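Local coordinates for protein cryptochrome DASH, chloroplastic/mitochondrial (Arabidopsis thaliana, PDB 2J4D) that repairs cyclobutane pyrimidine dimers in single-stranded DNA as a flavin- and folate-binding photolyase and may also serve as a blue-light photoreceptor, at residues A254-V259 and G295-R300; I20-R25 and R51-D56; E261-K266 and R300-E305; P290-G295 and F324-R329. All blocks are in the same frame, centred on the assembly; numbering follows the deposited sequence.

Contact 1: residues A254-V259 and G295-R300; sequences AGVGRV and GCISPR
Ile297 sits in the short connection between helix 289-293 and helix 299-312 and packs against one turn of helix 252-265, close to Gly255. The two CA atoms, Gly255 CA and Ile297 CA, are 6.2 Å apart. The methyl branch CG2 of Ile297 does most of the touching. It lies on the bare backbone of the helix, 3.7 Å from Gly255 C, and it also reaches Val256 N at 3.8 Å. A CB on Gly255 would point at this methyl and collide with it, so the close approach depends on the glycine. Val256 CG1 meets the same methyl at 4.0 Å, the two side chains lying alongside with ends pointing opposite ways. All of this is buried packing in the helical part of the photolyase fold, which carries the FAD; nearest atoms of the Ile297 side chain and FAD are about 7 Å apart. The connection leaves the first helix through a Schellman motif at Gly295, and Ser298 then takes the N-cap position of helix 299-312. Ile297 CG1 stands between the backbone N and the carbonyl carbon (chi1 58°). This turns the longer branch to the next turn of helix 252-265, where CD1 meets Val259 CG2 at 4.1 Å.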
# COMPACT_ATOMS: atom_id res chain seq x y z
N ALA A 254 7.91 -6.06 -11.10
CA ALA A 254 6.52 -6.40 -11.40
C ALA A 254 5.66 -5.15 -11.34
O ALA A 254 4.72 -4.99 -12.13
CB ALA A 254 6.01 -7.46 -10.41
N GLY A 255 5.98 -4.25 -10.42
CA GLY A 255 5.20 -3.03 -10.31
C GLY A 255 5.26 -2.15 -11.54
O GLY A 255 4.22 -1.71 -12.04
N VAL A 256 6.45 -1.87 -12.04
CA VAL A 256 6.52 -1.03 -13.24
C VAL A 256 5.95 -1.83 -14.41
O VAL A 256 5.47 -1.25 -15.38
CB VAL A 256 7.97 -0.56 -13.54
CG1 VAL A 256 8.53 0.19 -12.33
CG2 VAL A 256 8.84 -1.73 -13.91
N GLY A 257 5.97 -3.15 -14.29
CA GLY A 257 5.40 -3.99 -15.33
C GLY A 257 3.89 -3.78 -15.39
O GLY A 257 3.30 -3.77 -16.48
N ARG A 258 3.26 -3.60 -14.23
CA ARG A 258 1.81 -3.38 -14.18
C ARG A 258 1.45 -1.99 -14.70
O ARG A 258 0.40 -1.81 -15.33
CB ARG A 258 1.28 -3.57 -12.75
CG ARG A 258 -0.21 -3.27 -12.56
CD ARG A 258 -1.12 -4.06 -13.52
NE ARG A 258 -2.51 -3.63 -13.38
CZ ARG A 258 -3.54 -4.14 -14.04
NH1 ARG A 258 -3.37 -5.12 -14.92
NH2 ARG A 258 -4.76 -3.66 -13.82
N VAL A 259 2.30 -0.99 -14.43
CA VAL A 259 2.03 0.35 -14.93
C VAL A 259 2.08 0.26 -16.47
O VAL A 259 1.21 0.78 -17.17
CB VAL A 259 3.09 1.37 -14.43
CG1 VAL A 259 2.92 2.69 -15.16
CG2 VAL A 259 2.91 1.62 -12.93
N GLY A 295 6.05 0.82 -1.62
CA GLY A 295 6.99 1.75 -2.21
C GLY A 295 7.78 1.14 -3.37
O GLY A 295 8.88 1.61 -3.68
N CYS A 296 7.23 0.10 -4.00
CA CYS A 296 7.86 -0.55 -5.16
C CYS A 296 7.79 0.39 -6.36
O CYS A 296 8.60 0.30 -7.28
CB CYS A 296 7.17 -1.87 -5.51
SG CYS A 296 7.41 -3.15 -4.27
N ILE A 297 6.77 1.25 -6.36
CA ILE A 297 6.61 2.27 -7.40
C ILE A 297 6.19 3.54 -6.67
O ILE A 297 5.71 3.48 -5.53
CB ILE A 297 5.54 1.93 -8.48
CG1 ILE A 297 4.18 1.70 -7.81
CG2 ILE A 297 6.01 0.73 -9.32
CD1 ILE A 297 3.05 1.43 -8.80
N SER A 298 6.37 4.69 -7.30
CA SER A 298 6.03 5.94 -6.67
C SER A 298 5.09 6.77 -7.53
O SER A 298 5.08 6.63 -8.75
CB SER A 298 7.30 6.74 -6.39
OG SER A 298 7.85 7.20 -7.61
N PRO A 299 4.29 7.64 -6.90
CA PRO A 299 3.35 8.49 -7.62
C PRO A 299 3.98 9.49 -8.57
O PRO A 299 3.36 9.86 -9.57
CB PRO A 299 2.53 9.15 -6.50
CG PRO A 299 3.45 9.12 -5.33
CD PRO A 299 4.14 7.79 -5.44
N ARG A 300 5.21 9.93 -8.29
CA ARG A 300 5.84 10.87 -9.21
C ARG A 300 6.13 10.15 -10.51
O ARG A 300 5.99 10.73 -11.59
CB ARG A 300 7.12 11.48 -8.61
CG ARG A 300 6.81 12.41 -7.46
CD ARG A 300 8.03 13.18 -6.98
NE ARG A 300 9.12 12.29 -6.60
CZ ARG A 300 10.01 12.59 -5.66
NH1 ARG A 300 9.93 13.74 -5.01
NH2 ARG A 300 10.97 11.72 -5.36

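Contact 2: residues I20-R25 and R51-D56; sequences IKTFER and RVLDND
Leu53 points from its loop at helix 12-26 and meets Phe23 and Thr22 there. Its CB begins a side chain whose CG lies anti to the carbonyl carbon (chi1 -84°), which brings the branch point to the phenyl ring. CG is 3.6 Å from Phe23 CD2 and nearly as close to CE2. The leucine therefore comes at the edge of the ring, near its plane, and not over a face. At the tip, CD1 lies in the ring plane, 3.8 Å from Phe23 CD2. The same methyl touches Thr22 CG2, also at 3.8 Å, while the Thr22 hydroxyl turns back to Val18 O. The other methyl, CD2, approaches Phe23 CD2 at 3.9 Å. An alanine in place of Leu53 would remove CG and both methyls, and would probably leave a gap at the edge of the Phe23 ring and beside Thr22 CG2. The loop behind the leucine is braced by its own polar groups. Asn55 ND2 donates to Arg51 O at 3.0 Å, and Arg51 NH2 donates to Asp54 O at 2.9 Å. Asn55 is also the N-cap of helix 56-63. This loop follows strand 41-46 of the parallel five-stranded sheet, in the Rossmann-like alpha/beta domain of photolyases.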
# COMPACT_ATOMS: atom_id res chain seq x y z
N ILE A 20 13.90 -3.08 -17.63
CA ILE A 20 15.12 -2.54 -18.21
C ILE A 20 14.83 -1.28 -19.01
O ILE A 20 15.54 -0.29 -18.89
CB ILE A 20 15.82 -3.58 -19.12
CG1 ILE A 20 16.39 -4.71 -18.26
CG2 ILE A 20 16.93 -2.91 -19.92
CD1 ILE A 20 16.89 -5.89 -19.05
N LYS A 21 13.77 -1.30 -19.82
CA LYS A 21 13.44 -0.12 -20.62
C LYS A 21 13.02 1.04 -19.73
O LYS A 21 13.38 2.19 -19.98
CB LYS A 21 12.33 -0.42 -21.62
CG LYS A 21 12.72 -1.44 -22.68
CD LYS A 21 11.87 -1.34 -23.94
CE LYS A 21 12.14 -0.06 -24.73
NZ LYS A 21 11.28 1.09 -24.31
N THR A 22 12.25 0.75 -18.69
CA THR A 22 11.79 1.80 -17.78
C THR A 22 12.95 2.41 -16.99
O THR A 22 13.06 3.64 -16.89
CB THR A 22 10.71 1.26 -16.83
OG1 THR A 22 9.60 0.79 -17.60
CG2 THR A 22 10.22 2.35 -15.88
N PHE A 23 13.83 1.58 -16.44
CA PHE A 23 14.98 2.08 -15.69
C PHE A 23 15.80 2.96 -16.62
O PHE A 23 16.32 4.01 -16.24
CB PHE A 23 15.84 0.91 -15.18
CG PHE A 23 15.18 0.09 -14.09
CD1 PHE A 23 15.61 -1.21 -13.83
CD2 PHE A 23 14.15 0.62 -13.32
CE1 PHE A 23 15.03 -1.97 -12.81
CE2 PHE A 23 13.57 -0.12 -12.29
CZ PHE A 23 14.01 -1.42 -12.04
N GLU A 24 15.90 2.51 -17.86
CA GLU A 24 16.64 3.21 -18.90
C GLU A 24 16.02 4.58 -19.15
O GLU A 24 16.72 5.60 -19.18
CB GLU A 24 16.58 2.37 -20.18
CG GLU A 24 17.78 2.48 -21.07
CD GLU A 24 17.83 1.34 -22.08
OE1 GLU A 24 16.92 1.27 -22.94
OE2 GLU A 24 18.75 0.50 -21.99
N ARG A 25 14.70 4.62 -19.30
CA ARG A 25 14.01 5.87 -19.56
C ARG A 25 14.22 6.94 -18.50
O ARG A 25 14.29 8.13 -18.81
CB ARG A 25 12.50 5.63 -19.74
CG ARG A 25 11.72 6.92 -20.01
CD ARG A 25 10.22 6.69 -20.15
NE ARG A 25 9.91 5.81 -21.28
CZ ARG A 25 9.53 4.55 -21.16
NH1 ARG A 25 9.40 4.01 -19.95
NH2 ARG A 25 9.29 3.82 -22.24
N ARG A 51 12.34 0.17 -3.70
CA ARG A 51 12.57 0.43 -5.12
C ARG A 51 13.85 1.22 -5.29
O ARG A 51 14.38 1.78 -4.32
CB ARG A 51 11.43 1.27 -5.71
CG ARG A 51 11.36 2.69 -5.10
CD ARG A 51 10.31 3.59 -5.75
NE ARG A 51 10.42 4.96 -5.23
CZ ARG A 51 9.94 5.36 -4.05
NH1 ARG A 51 9.30 4.51 -3.25
NH2 ARG A 51 10.14 6.61 -3.65
N VAL A 52 14.33 1.27 -6.53
CA VAL A 52 15.51 2.02 -6.89
C VAL A 52 15.04 3.30 -7.59
O VAL A 52 15.54 4.39 -7.30
CB VAL A 52 16.41 1.21 -7.85
CG1 VAL A 52 17.54 2.08 -8.38
CG2 VAL A 52 16.98 0.01 -7.13
N LEU A 53 14.07 3.17 -8.48
CA LEU A 53 13.55 4.34 -9.20
C LEU A 53 12.96 5.42 -8.31
O LEU A 53 12.31 5.13 -7.30
CB LEU A 53 12.46 3.94 -10.20
CG LEU A 53 12.80 3.42 -11.60
CD1 LEU A 53 11.51 3.25 -12.37
CD2 LEU A 53 13.71 4.41 -12.32
N ASP A 54 13.18 6.67 -8.70
CA ASP A 54 12.62 7.82 -7.99
C ASP A 54 12.68 7.67 -6.48
O ASP A 54 11.69 7.88 -5.77
CB ASP A 54 11.16 8.01 -8.46
CG ASP A 54 10.51 9.23 -7.85
OD1 ASP A 54 11.19 10.26 -7.70
OD2 ASP A 54 9.30 9.16 -7.53
N ASN A 55 13.86 7.31 -5.98
CA ASN A 55 14.07 7.12 -4.55
C ASN A 55 15.02 8.21 -4.05
O ASN A 55 16.23 8.11 -4.24
CB ASN A 55 14.70 5.75 -4.29
CG ASN A 55 14.79 5.42 -2.81
OD1 ASN A 55 15.01 6.30 -1.98
ND2 ASN A 55 14.64 4.15 -2.47
N ASP A 56 14.46 9.24 -3.41
CA ASP A 56 15.26 10.35 -2.88
C ASP A 56 16.22 9.97 -1.77
O ASP A 56 17.29 10.57 -1.63
CB ASP A 56 14.36 11.48 -2.37
CG ASP A 56 13.75 12.29 -3.48
OD1 ASP A 56 14.42 12.46 -4.52
OD2 ASP A 56 12.62 12.77 -3.32

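Contact 3: residues E261-K266 and R300-E305; sequences EYFWKK and RFIYEE
Segments 261-265 and 300-305 of helices 252-265 and 299-312 run roughly parallel, their axes inclined by 22° and 11.9 Å apart at closest approach. They belong to the helical part of the photolyase fold, and long side chains bridge the distance between them. The first helix contains a wider pi-type turn, in which Lys266 N bonds to Glu261 O. Phe263 reaches across with the edge of its ring. Its CE2 is 3.8 Å from Glu305 CB, and its CZ is 4.1 Å from Ile302 CG2. The Phe263 ring also meets Phe288, which is predicted from relatives to bind FAD. Trp264 provides the polar link. Its NE1 donates to Glu305 OE1 at 3.0 Å, with an N-H...O angle of 145°. The Glu305 carboxylate plane stands 71° from the indole plane. Its OE2 forms a salt bridge with Arg308 and is hydrogen-bonded to the Tyr26 hydroxyl, so both oxygens of this buried group have partners. A phenylalanine at Trp264 would lack the indole N-H, and this would probably leave Glu305 OE1 without its mate on helix 252-265. The donor meets Glu305 OE1 nearly in line with the C-O bond, and this oxygen is tilted out of the indole plane.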
# COMPACT_ATOMS: atom_id res chain seq x y z
N GLU A 261 1.64 -2.46 -18.30
CA GLU A 261 0.52 -3.29 -18.73
C GLU A 261 -0.83 -2.58 -18.80
O GLU A 261 -1.54 -2.66 -19.80
CB GLU A 261 0.41 -4.50 -17.80
CG GLU A 261 -0.70 -5.46 -18.16
CD GLU A 261 -0.74 -6.65 -17.23
OE1 GLU A 261 -1.25 -6.52 -16.09
OE2 GLU A 261 -0.25 -7.72 -17.63
N TYR A 262 -1.17 -1.87 -17.73
CA TYR A 262 -2.44 -1.17 -17.65
C TYR A 262 -2.50 0.06 -18.56
O TYR A 262 -3.48 0.26 -19.28
CB TYR A 262 -2.71 -0.74 -16.20
CG TYR A 262 -4.11 -0.21 -15.99
CD1 TYR A 262 -5.21 -1.06 -16.05
CD2 TYR A 262 -4.34 1.15 -15.79
CE1 TYR A 262 -6.51 -0.57 -15.92
CE2 TYR A 262 -5.63 1.66 -15.66
CZ TYR A 262 -6.71 0.79 -15.73
OH TYR A 262 -7.99 1.28 -15.63
N PHE A 263 -1.46 0.87 -18.53
CA PHE A 263 -1.40 2.08 -19.34
C PHE A 263 -1.17 1.84 -20.82
O PHE A 263 -1.97 2.25 -21.67
CB PHE A 263 -0.26 3.00 -18.87
CG PHE A 263 -0.56 3.78 -17.62
CD1 PHE A 263 -1.66 3.48 -16.83
CD2 PHE A 263 0.29 4.81 -17.23
CE1 PHE A 263 -1.92 4.19 -15.66
CE2 PHE A 263 0.04 5.53 -16.05
CZ PHE A 263 -1.06 5.22 -15.27
N TRP A 264 -0.07 1.16 -21.12
CA TRP A 264 0.34 0.96 -22.50
C TRP A 264 -0.07 -0.28 -23.26
O TRP A 264 -0.74 -0.18 -24.29
CB TRP A 264 1.86 1.14 -22.56
CG TRP A 264 2.31 2.45 -21.93
CD1 TRP A 264 2.79 2.63 -20.65
CD2 TRP A 264 2.28 3.74 -22.54
NE1 TRP A 264 3.04 3.97 -20.43
CE2 TRP A 264 2.74 4.67 -21.57
CE3 TRP A 264 1.89 4.22 -23.80
CZ2 TRP A 264 2.83 6.05 -21.84
CZ3 TRP A 264 1.99 5.59 -24.07
CH2 TRP A 264 2.45 6.48 -23.09
N LYS A 265 0.32 -1.45 -22.77
CA LYS A 265 -0.02 -2.69 -23.47
C LYS A 265 -1.52 -2.85 -23.66
O LYS A 265 -1.99 -3.12 -24.77
CB LYS A 265 0.54 -3.90 -22.72
CG LYS A 265 0.31 -5.21 -23.46
CD LYS A 265 0.92 -6.39 -22.72
CE LYS A 265 0.51 -7.70 -23.38
NZ LYS A 265 1.04 -8.88 -22.65
N LYS A 266 -2.28 -2.70 -22.58
CA LYS A 266 -3.73 -2.84 -22.65
C LYS A 266 -4.46 -1.54 -22.96
O LYS A 266 -5.65 -1.56 -23.28
CB LYS A 266 -4.27 -3.45 -21.36
CG LYS A 266 -3.85 -4.90 -21.17
CD LYS A 266 -4.39 -5.46 -19.87
CE LYS A 266 -4.30 -6.97 -19.88
NZ LYS A 266 -5.12 -7.50 -21.01
N ARG A 300 5.21 9.93 -8.29
CA ARG A 300 5.84 10.87 -9.21
C ARG A 300 6.13 10.15 -10.51
O ARG A 300 5.99 10.73 -11.59
CB ARG A 300 7.12 11.48 -8.61
CG ARG A 300 6.81 12.41 -7.46
CD ARG A 300 8.03 13.18 -6.98
NE ARG A 300 9.12 12.29 -6.60
CZ ARG A 300 10.01 12.59 -5.66
NH1 ARG A 300 9.93 13.74 -5.01
NH2 ARG A 300 10.97 11.72 -5.36
N PHE A 301 6.52 8.89 -10.40
CA PHE A 301 6.78 8.06 -11.59
C PHE A 301 5.46 7.86 -12.35
O PHE A 301 5.39 8.07 -13.57
CB PHE A 301 7.35 6.71 -11.16
CG PHE A 301 7.23 5.64 -12.21
CD1 PHE A 301 7.93 5.74 -13.41
CD2 PHE A 301 6.42 4.53 -12.00
CE1 PHE A 301 7.81 4.75 -14.38
CE2 PHE A 301 6.29 3.54 -12.97
CZ PHE A 301 6.99 3.65 -14.17
N ILE A 302 4.41 7.47 -11.63
CA ILE A 302 3.11 7.25 -12.26
C ILE A 302 2.64 8.51 -12.99
O ILE A 302 2.13 8.43 -14.11
CB ILE A 302 2.05 6.81 -11.22
CG1 ILE A 302 2.41 5.44 -10.64
CG2 ILE A 302 0.65 6.74 -11.89
CD1 ILE A 302 1.63 5.06 -9.39
N TYR A 303 2.81 9.66 -12.35
CA TYR A 303 2.40 10.93 -12.95
C TYR A 303 3.12 11.19 -14.28
O TYR A 303 2.51 11.61 -15.26
CB TYR A 303 2.68 12.09 -11.99
CG TYR A 303 2.37 13.45 -12.58
CD1 TYR A 303 1.07 13.79 -12.95
CD2 TYR A 303 3.38 14.39 -12.77
CE1 TYR A 303 0.78 15.04 -13.51
CE2 TYR A 303 3.10 15.64 -13.33
CZ TYR A 303 1.80 15.96 -13.70
OH TYR A 303 1.53 17.18 -14.27
N GLU A 304 4.42 10.93 -14.31
CA GLU A 304 5.16 11.14 -15.54
C GLU A 304 4.71 10.19 -16.63
O GLU A 304 4.71 10.55 -17.81
CB GLU A 304 6.67 11.01 -15.29
CG GLU A 304 7.23 12.21 -14.55
CD GLU A 304 8.74 12.30 -14.62
OE1 GLU A 304 9.39 12.16 -13.57
OE2 GLU A 304 9.28 12.52 -15.73
N GLU A 305 4.31 8.98 -16.26
CA GLU A 305 3.83 8.00 -17.23
C GLU A 305 2.48 8.48 -17.77
O GLU A 305 2.19 8.34 -18.96
CB GLU A 305 3.69 6.62 -16.59
CG GLU A 305 5.03 5.93 -16.35
CD GLU A 305 5.74 5.58 -17.65
OE1 GLU A 305 5.15 4.84 -18.47
OE2 GLU A 305 6.89 6.03 -17.85

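Contact 4: residues P290-G295 and F324-R329; sequences PWLAFG and FELIWR. With FAD (flavin-adenine dinucleotide), chain C.
Leu292, Leu326 and Arg329 meet in the FAD pocket, beside the ribose of the adenosine half. The two segments lie on helix 289-293 and helix 317-339, part of the all-helical FAD-binding fold of photolyases. The apolar bridge is Leu292 CD1 to Leu326 CD2, 3.9 Å apart. Leu292 CD1 also packs on the ribose hydroxyl, 3.3 Å from FAD O2B. Arg329 passes on another side of that oxygen, with its CD 3.3 Å from FAD O2B. Glu325 borders the adenine end, its OE1 lying 3.1 Å from FAD N7A. The Arg329 chain leaves with CG anti to the backbone N (chi1 172°) and stays extended as far as NE. It thus reaches from one helix to the other and brings the aliphatic part past the ribose and NE to within 4.1 Å of Leu292 CB. The guanidinium has a further anchor at Ser175 O through NH1. Its NH2 does not bond directly to the end of helix 289-293, and a water joins them instead. This water lies at the edge of the guanidinium, in its plane. It accepts from Arg329 NH2 at 2.6 Å and donates to Leu292 O at 2.9 Å.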
# COMPACT_ATOMS: atom_id res chain seq x y z
N PRO A 290 -0.91 -2.33 -4.14
CA PRO A 290 0.08 -3.07 -3.35
C PRO A 290 1.51 -2.57 -3.57
O PRO A 290 2.30 -2.51 -2.62
CB PRO A 290 -0.11 -4.52 -3.82
CG PRO A 290 -1.54 -4.56 -4.31
CD PRO A 290 -1.64 -3.23 -5.05
N TRP A 291 1.85 -2.22 -4.81
CA TRP A 291 3.20 -1.73 -5.10
C TRP A 291 3.41 -0.34 -4.52
O TRP A 291 4.53 0.01 -4.12
CB TRP A 291 3.45 -1.75 -6.60
CG TRP A 291 3.54 -3.14 -7.13
CD1 TRP A 291 4.60 -4.01 -7.00
CD2 TRP A 291 2.53 -3.84 -7.85
NE1 TRP A 291 4.30 -5.21 -7.61
CE2 TRP A 291 3.04 -5.13 -8.14
CE3 TRP A 291 1.24 -3.50 -8.29
CZ2 TRP A 291 2.29 -6.08 -8.85
CZ3 TRP A 291 0.51 -4.45 -8.99
CH2 TRP A 291 1.04 -5.72 -9.26
N LEU A 292 2.35 0.45 -4.47
CA LEU A 292 2.47 1.78 -3.88
C LEU A 292 2.66 1.66 -2.37
O LEU A 292 3.48 2.37 -1.78
CB LEU A 292 1.22 2.62 -4.18
CG LEU A 292 1.18 3.21 -5.60
CD1 LEU A 292 -0.21 3.72 -5.93
CD2 LEU A 292 2.22 4.34 -5.69
N ALA A 293 1.93 0.74 -1.75
CA ALA A 293 2.02 0.55 -0.30
C ALA A 293 3.43 0.16 0.14
O ALA A 293 3.94 0.65 1.15
CB ALA A 293 1.02 -0.51 0.16
N PHE A 294 4.07 -0.71 -0.63
CA PHE A 294 5.43 -1.12 -0.30
C PHE A 294 6.49 -0.19 -0.87
O PHE A 294 7.69 -0.38 -0.63
CB PHE A 294 5.67 -2.55 -0.80
CG PHE A 294 5.20 -3.59 0.16
CD1 PHE A 294 6.03 -4.00 1.21
CD2 PHE A 294 3.93 -4.15 0.05
CE1 PHE A 294 5.59 -4.94 2.13
CE2 PHE A 294 3.48 -5.09 0.97
CZ PHE A 294 4.31 -5.49 2.01
N GLY A 295 6.05 0.82 -1.62
CA GLY A 295 6.99 1.75 -2.21
C GLY A 295 7.78 1.14 -3.37
O GLY A 295 8.88 1.61 -3.68
N PHE A 324 -6.56 11.99 -9.66
CA PHE A 324 -7.55 12.37 -8.64
C PHE A 324 -7.46 11.34 -7.50
O PHE A 324 -7.45 11.69 -6.31
CB PHE A 324 -8.95 12.34 -9.28
CG PHE A 324 -10.07 12.67 -8.34
CD1 PHE A 324 -10.49 13.99 -8.17
CD2 PHE A 324 -10.74 11.66 -7.66
CE1 PHE A 324 -11.56 14.29 -7.32
CE2 PHE A 324 -11.81 11.96 -6.81
CZ PHE A 324 -12.22 13.27 -6.64
N GLU A 325 -7.40 10.06 -7.85
CA GLU A 325 -7.34 9.02 -6.82
C GLU A 325 -6.01 9.02 -6.06
O GLU A 325 -5.98 8.75 -4.85
CB GLU A 325 -7.61 7.65 -7.44
CG GLU A 325 -9.01 7.49 -8.06
CD GLU A 325 -10.16 7.75 -7.08
OE1 GLU A 325 -9.98 7.56 -5.86
OE2 GLU A 325 -11.26 8.12 -7.54
N LEU A 326 -4.92 9.33 -6.74
CA LEU A 326 -3.62 9.38 -6.08
C LEU A 326 -3.59 10.54 -5.09
O LEU A 326 -2.86 10.50 -4.10
CB LEU A 326 -2.48 9.54 -7.10
CG LEU A 326 -2.12 8.26 -7.86
CD1 LEU A 326 -1.09 8.56 -8.95
CD2 LEU A 326 -1.57 7.23 -6.85
N ILE A 327 -4.39 11.58 -5.37
CA ILE A 327 -4.47 12.73 -4.47
C ILE A 327 -5.19 12.31 -3.19
O ILE A 327 -4.94 12.85 -2.12
CB ILE A 327 -5.18 13.93 -5.15
CG1 ILE A 327 -4.31 14.43 -6.31
CG2 ILE A 327 -5.38 15.07 -4.16
CD1 ILE A 327 -4.91 15.56 -7.11
N TRP A 328 -6.09 11.33 -3.31
CA TRP A 328 -6.79 10.82 -2.13
C TRP A 328 -5.75 10.12 -1.25
O TRP A 328 -5.80 10.21 -0.02
CB TRP A 328 -7.88 9.81 -2.52
CG TRP A 328 -9.26 10.40 -2.60
CD1 TRP A 328 -9.98 10.68 -3.73
CD2 TRP A 328 -10.08 10.80 -1.49
NE1 TRP A 328 -11.21 11.23 -3.39
CE2 TRP A 328 -11.29 11.31 -2.03
CE3 TRP A 328 -9.91 10.78 -0.10
CZ2 TRP A 328 -12.32 11.79 -1.21
CZ3 TRP A 328 -10.94 11.26 0.70
CH2 TRP A 328 -12.13 11.76 0.14
N ARG A 329 -4.81 9.42 -1.88
CA ARG A 329 -3.75 8.74 -1.13
C ARG A 329 -2.90 9.80 -0.40
O ARG A 329 -2.58 9.65 0.78
CB ARG A 329 -2.88 7.91 -2.08
CG ARG A 329 -1.64 7.31 -1.43
CD ARG A 329 -0.96 6.31 -2.36
NE ARG A 329 0.28 5.83 -1.79
CZ ARG A 329 1.43 6.50 -1.82
NH1 ARG A 329 1.49 7.69 -2.42
NH2 ARG A 329 2.50 6.01 -1.23
PA FAD C . -7.47 2.72 -8.32
O1A FAD C . -6.77 2.24 -9.52
O2A FAD C . -8.90 3.08 -8.39
O5B FAD C . -6.70 4.00 -7.71
C5B FAD C . -5.32 4.25 -8.05
C4B FAD C . -4.55 4.52 -6.75
O4B FAD C . -5.15 5.64 -6.09
C3B FAD C . -4.58 3.39 -5.73
O3B FAD C . -3.64 2.36 -6.03
C2B FAD C . -4.32 4.13 -4.46
O2B FAD C . -2.95 4.31 -4.14
C1B FAD C . -5.08 5.45 -4.67
N9A FAD C . -6.45 5.48 -4.12
C8A FAD C . -7.64 5.25 -4.80
N7A FAD C . -8.70 5.36 -4.01
C5A FAD C . -8.19 5.68 -2.77
C6A FAD C . -8.81 5.93 -1.53
N6A FAD C . -10.12 5.90 -1.32
N1A FAD C . -7.99 6.23 -0.45
C2A FAD C . -6.63 6.26 -0.62
N3A FAD C . -5.97 6.04 -1.78
C4A FAD C . -6.79 5.74 -2.82
N1 FAD C . -5.90 1.80 -0.03
C2 FAD C . -4.60 1.49 0.28
O2 FAD C . -3.68 1.80 -0.46
N3 FAD C . -4.34 0.80 1.47
C4 FAD C . -5.33 0.40 2.37
O4 FAD C . -5.04 -0.21 3.42
C4X FAD C . -6.67 0.72 2.05
N5 FAD C . -7.73 0.36 2.89
C5X FAD C . -9.04 0.78 2.62
C6 FAD C . -10.07 0.52 3.52
C7 FAD C . -11.41 0.93 3.28
C7M FAD C . -12.48 0.62 4.30
C8 FAD C . -11.69 1.63 2.06
C8M FAD C . -13.10 2.11 1.71
C9 FAD C . -10.66 1.90 1.14
C9A FAD C . -9.32 1.48 1.39
N10 FAD C . -8.25 1.74 0.48
C10 FAD C . -6.92 1.42 0.83
C1' FAD C . -8.45 2.68 -0.66
C2' FAD C . -8.87 2.06 -2.01
O2' FAD C . -9.99 1.21 -1.83
C3' FAD C . -7.71 1.27 -2.60
O3' FAD C . -6.54 2.10 -2.73
C4' FAD C . -7.97 0.69 -4.00
O4' FAD C . -9.06 -0.23 -3.96
C5' FAD C . -6.71 -0.02 -4.49
O5' FAD C . -6.92 -0.55 -5.80
P FAD C . -6.52 0.16 -7.15
O1P FAD C . -5.06 0.33 -7.07
O2P FAD C . -6.99 -0.67 -8.29
O3P FAD C . -7.35 1.51 -7.26
O HOH W 1 3.19 4.20 0.46

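In the fold
Contact 2 comes first along the chain; both its segments precede the others. The segments of contacts 1, 3 and 4 alternate. Contacts 1 and 3 share helices 252-265 and 299-312 and Arg300, their centres about 9 Å apart. Contact 4 shares Gly295 with contact 1, their centres about 10 Å apart, and uses helices 289-293 and 317-339, the neighbours of helix 299-312 in sequence. Ile302 of contact 3 packs on Leu292 and Leu326 of contact 4. Contact 2 has its centre about 9 Å from that of contact 1 and about 18 Å from that of contact 4. Its Asp54 and Asp56 form salt bridges with Arg300, joining the alpha/beta domain to the helices that lead to the FAD pocket.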